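Local coordinates for PexRD2 family secreted RxLR effector peptide, putative (Phytophthora infestans, PDB 3ZRG), which acts as an RxLR effector that promotes Phytophthora infestans colonization of Nicotiana benthamiana leaves and induces a weak cell death response there, at the interface of chains A and B. Sequence-based numbering; all coordinates share one arbitrary frame. Chains: chain A/B, PEXRD2 family secreted RXLR effector peptide, putative.

Contact 1: the interface of chains A and B. Residues chain A 32, 35-36, 42, 45, 51; chain B 51-52, 55.
Helix 49-63 of chain B packs against three helices of chain A: 29-37, 39-46 and the start of 49-63. B:Leu55 is the apolar knob, with 82 Å² of its surface hidden. Its two methyls face mainly different partners. CD1 lies 3.7 Å from the thioether sulfur SD of A:Met42 and also touches A:Ala35 CB. CD2 meets the methyl CE of A:Met51 at 3.8 Å, and these two side chains reach toward each other tip to tip. The same CE also brushes CD1. A:Leu45 approaches the tip of B:Leu55 more loosely. A:Ile32 comes across the root of the leucine at about a right angle. Its CG2 lies 3.7 Å from B:Leu55 CB and also packs on the backbone carbonyl O.

A:Met42 closes another side. CG stands anti to the backbone N (chi1 178°), and the chain then bends at chi2 and chi3. This fold brings CE to 3.8 Å from CG of B:Lys52, over its aliphatic stem. B:Lys52 is itself bent at chi3 and chi4, which curls its amine back to the C-terminal end of helix 29-37. NZ donates a hydrogen bond of 2.8 Å to A:Ala36 O. It comes from above the carbonyl plane, some 45° out of it, rather than along a lone pair. Water 1 links the same NZ, at 2.7 Å, to A:Ala35 O. The amine thus serves two successive carbonyls, one directly and one through water, and its charge may be favoured by the helix end. The site joins a leucine socket to a polar clasp at its margin. It helps hold two copies of the effector domain together in the deposited dimer, which may be the biological one.

Contact 2: the interface of chains A and B. Residues chain A 20, 23, 29, 32-33; chain B 58-59, 62.
The side-chain amide of B:Asn59 carries one face against A:Ala33, whose methyl CB stands almost directly over the amide carbon CG at 3.7 Å. At the oxygen end of the amide, A:Thr29 CG2 lies close to the amide plane, 3.4 Å from OD1. The carboxylate of A:Asp20 is the other flat group. Its oxygen OD2 runs past B:Ala62 CA, while CB packs near B:Leu58 O. These residues belong to the effector domain of an RxLR protein of the WYL family. Helix 49-63 of chain B lies here against helices 19-25 and 29-37 of chain A. The small methyls of A:Ala23, A:Ala33 and B:Ala62 probably let these helices come close.

CG of B:Asn59 is anti to the backbone N (chi1 -179°), which extends the amide toward the first turns of helix 29-37. The side chains of A:Thr29 and B:Asn59 cross at about a right angle. OD1 also passes near the backbone oxygen of A:Thr29 without bonding, since both are acceptors. The methyl of A:Thr29 has a second neighbour, B:Ala62 CB, at 3.6 Å. This CG2 is the branch anti to the threonine N. It points toward chain B, while the hydroxyl OG1 is turned away from B:Ala62.

B:Leu58 inserts its tip between the two helices of chain A. Its CD2 lies 3.9 Å from CD1 of A:Ile32 and 4.0 Å from CB of A:Ala23. CD1 of the leucine also reaches A:Ile32 CD1, so the end of the isoleucine rests against both branches. These two side chains meet at roughly a right angle. On the far side of the groove, A:Asp20 CB packs 4.1 Å from B:Ala62 CB.

Contact 1: the interface of chains A and B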
# COMPACT_ATOMS: atom_id res chain seq x y z
N ILE A 32 -6.31 -2.28 6.92
CA ILE A 32 -6.15 -1.42 5.72
C ILE A 32 -7.48 -0.97 5.14
O ILE A 32 -7.62 0.21 4.76
CB ILE A 32 -5.27 -2.09 4.66
CG1 ILE A 32 -3.81 -2.05 5.10
CG2 ILE A 32 -5.42 -1.38 3.27
CD1 ILE A 32 -2.87 -3.08 4.42
N ALA A 35 -8.78 1.62 7.50
CA ALA A 35 -7.99 2.85 7.36
C ALA A 35 -8.41 3.66 6.14
O ALA A 35 -8.35 4.89 6.16
CB ALA A 35 -6.51 2.51 7.27
N ALA A 36 -8.80 3.00 5.05
CA ALA A 36 -9.28 3.73 3.85
C ALA A 36 -10.51 4.57 4.15
O ALA A 36 -10.73 5.57 3.49
CB ALA A 36 -9.54 2.76 2.63
N MET A 42 -6.63 5.18 10.07
CA MET A 42 -5.47 5.48 9.23
C MET A 42 -4.28 5.96 10.03
O MET A 42 -3.13 5.48 9.82
CB MET A 42 -5.84 6.56 8.20
CG MET A 42 -4.66 6.98 7.29
SD MET A 42 -4.19 5.72 6.06
CE MET A 42 -5.45 6.11 4.83
N LEU A 45 -2.88 3.05 12.07
CA LEU A 45 -2.17 2.09 11.25
C LEU A 45 -0.81 2.66 10.82
O LEU A 45 0.18 1.93 10.74
CB LEU A 45 -3.00 1.74 10.04
CG LEU A 45 -2.43 0.77 9.00
CD1 LEU A 45 -2.11 -0.62 9.52
CD2 LEU A 45 -3.40 0.71 7.81
N MET A 51 2.90 -1.54 9.07
CA MET A 51 2.62 -0.68 7.90
C MET A 51 3.92 -0.15 7.29
O MET A 51 4.01 -0.02 6.08
CB MET A 51 1.75 0.50 8.30
CG MET A 51 1.19 1.27 7.15
SD MET A 51 0.20 0.27 6.01
CE MET A 51 -0.52 1.50 4.96
N MET B 51 -3.81 8.56 -0.65
CA MET B 51 -3.49 7.43 0.20
C MET B 51 -4.73 6.59 0.50
O MET B 51 -4.67 5.35 0.51
CB MET B 51 -2.78 7.86 1.47
CG MET B 51 -2.25 6.75 2.25
SD MET B 51 -0.88 5.96 1.33
CE MET B 51 -0.10 5.05 2.65
N LYS B 52 -5.86 7.24 0.73
CA LYS B 52 -7.07 6.51 1.04
C LYS B 52 -7.46 5.63 -0.17
O LYS B 52 -7.89 4.50 0.01
CB LYS B 52 -8.20 7.44 1.44
CG LYS B 52 -7.98 8.14 2.83
CD LYS B 52 -8.84 9.39 3.00
CE LYS B 52 -10.35 9.07 3.02
NZ LYS B 52 -10.70 8.27 4.23
N LEU B 55 -5.16 2.54 -0.38
CA LEU B 55 -5.51 1.52 0.60
C LEU B 55 -6.83 0.79 0.25
O LEU B 55 -6.92 -0.44 0.44
CB LEU B 55 -5.57 2.06 2.03
CG LEU B 55 -4.25 2.57 2.63
CD1 LEU B 55 -4.33 2.57 4.17
CD2 LEU B 55 -3.06 1.75 2.14
O HOH W 1 -9.01 7.68 6.26

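Contact 2: the interface of chains A and B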
# COMPACT_ATOMS: atom_id res chain seq x y z
N ASP A 20 -0.37 -6.84 -1.69
CA ASP A 20 -1.55 -7.40 -1.01
C ASP A 20 -1.30 -8.75 -0.34
O ASP A 20 -1.75 -8.97 0.79
CB ASP A 20 -2.79 -7.35 -1.91
CG ASP A 20 -2.51 -7.78 -3.33
OD1 ASP A 20 -1.81 -7.05 -4.07
OD2 ASP A 20 -2.99 -8.87 -3.68
N ALA A 23 0.57 -7.89 2.80
CA ALA A 23 -0.36 -7.31 3.79
C ALA A 23 -1.14 -8.45 4.52
O ALA A 23 -1.37 -8.43 5.74
CB ALA A 23 -1.31 -6.31 3.08
N THR A 29 -4.78 -6.77 6.29
CA THR A 29 -5.72 -6.49 5.20
C THR A 29 -7.00 -5.81 5.69
O THR A 29 -7.47 -4.83 5.12
CB THR A 29 -6.12 -7.76 4.42
OG1 THR A 29 -4.99 -8.63 4.27
CG2 THR A 29 -6.65 -7.36 3.05
N ILE A 32 -6.31 -2.28 6.92
CA ILE A 32 -6.15 -1.42 5.72
C ILE A 32 -7.48 -0.97 5.14
O ILE A 32 -7.62 0.21 4.76
CB ILE A 32 -5.27 -2.09 4.66
CG1 ILE A 32 -3.81 -2.05 5.10
CG2 ILE A 32 -5.42 -1.38 3.27
CD1 ILE A 32 -2.87 -3.08 4.42
N ALA A 33 -8.46 -1.88 5.10
CA ALA A 33 -9.80 -1.57 4.68
C ALA A 33 -10.39 -0.52 5.61
O ALA A 33 -11.01 0.44 5.15
CB ALA A 33 -10.68 -2.85 4.66
N LEU B 58 -5.91 -1.65 -2.41
CA LEU B 58 -5.16 -2.78 -1.87
C LEU B 58 -6.11 -3.83 -1.33
O LEU B 58 -5.98 -5.03 -1.64
CB LEU B 58 -4.19 -2.30 -0.77
CG LEU B 58 -3.22 -3.31 -0.19
CD1 LEU B 58 -2.09 -2.52 0.49
CD2 LEU B 58 -3.87 -4.26 0.81
N ASN B 59 -7.09 -3.41 -0.53
CA ASN B 59 -8.06 -4.37 -0.02
C ASN B 59 -8.91 -4.98 -1.16
O ASN B 59 -9.16 -6.16 -1.14
CB ASN B 59 -8.94 -3.78 1.11
CG ASN B 59 -9.93 -4.80 1.65
OD1 ASN B 59 -9.55 -5.76 2.35
ND2 ASN B 59 -11.20 -4.64 1.31
N ALA B 62 -6.90 -7.61 -2.82
CA ALA B 62 -6.79 -8.74 -1.91
C ALA B 62 -8.01 -9.65 -1.96
O ALA B 62 -7.87 -10.86 -1.85
CB ALA B 62 -6.50 -8.27 -0.47

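Contact 1 and contact 2 are neighbouring patches of one two-fold interface. The centres of their C-alpha atoms lie about 9 Å apart. They share A:Ile32, which serves contact 1 mainly through CG2 and contact 2 mainly through CD1, and they share helix 29-37 of chain A. On chain B both draw on helix 49-63: contact 1 on its first half and contact 2 on its second. Chain A adds helices 39-46 and 49-63 to contact 1, and helix 19-25 to contact 2. The long helix is thus gripped along its length. Each contact has a twin with the chains exchanged, so the same grip recurs across the two-fold axis.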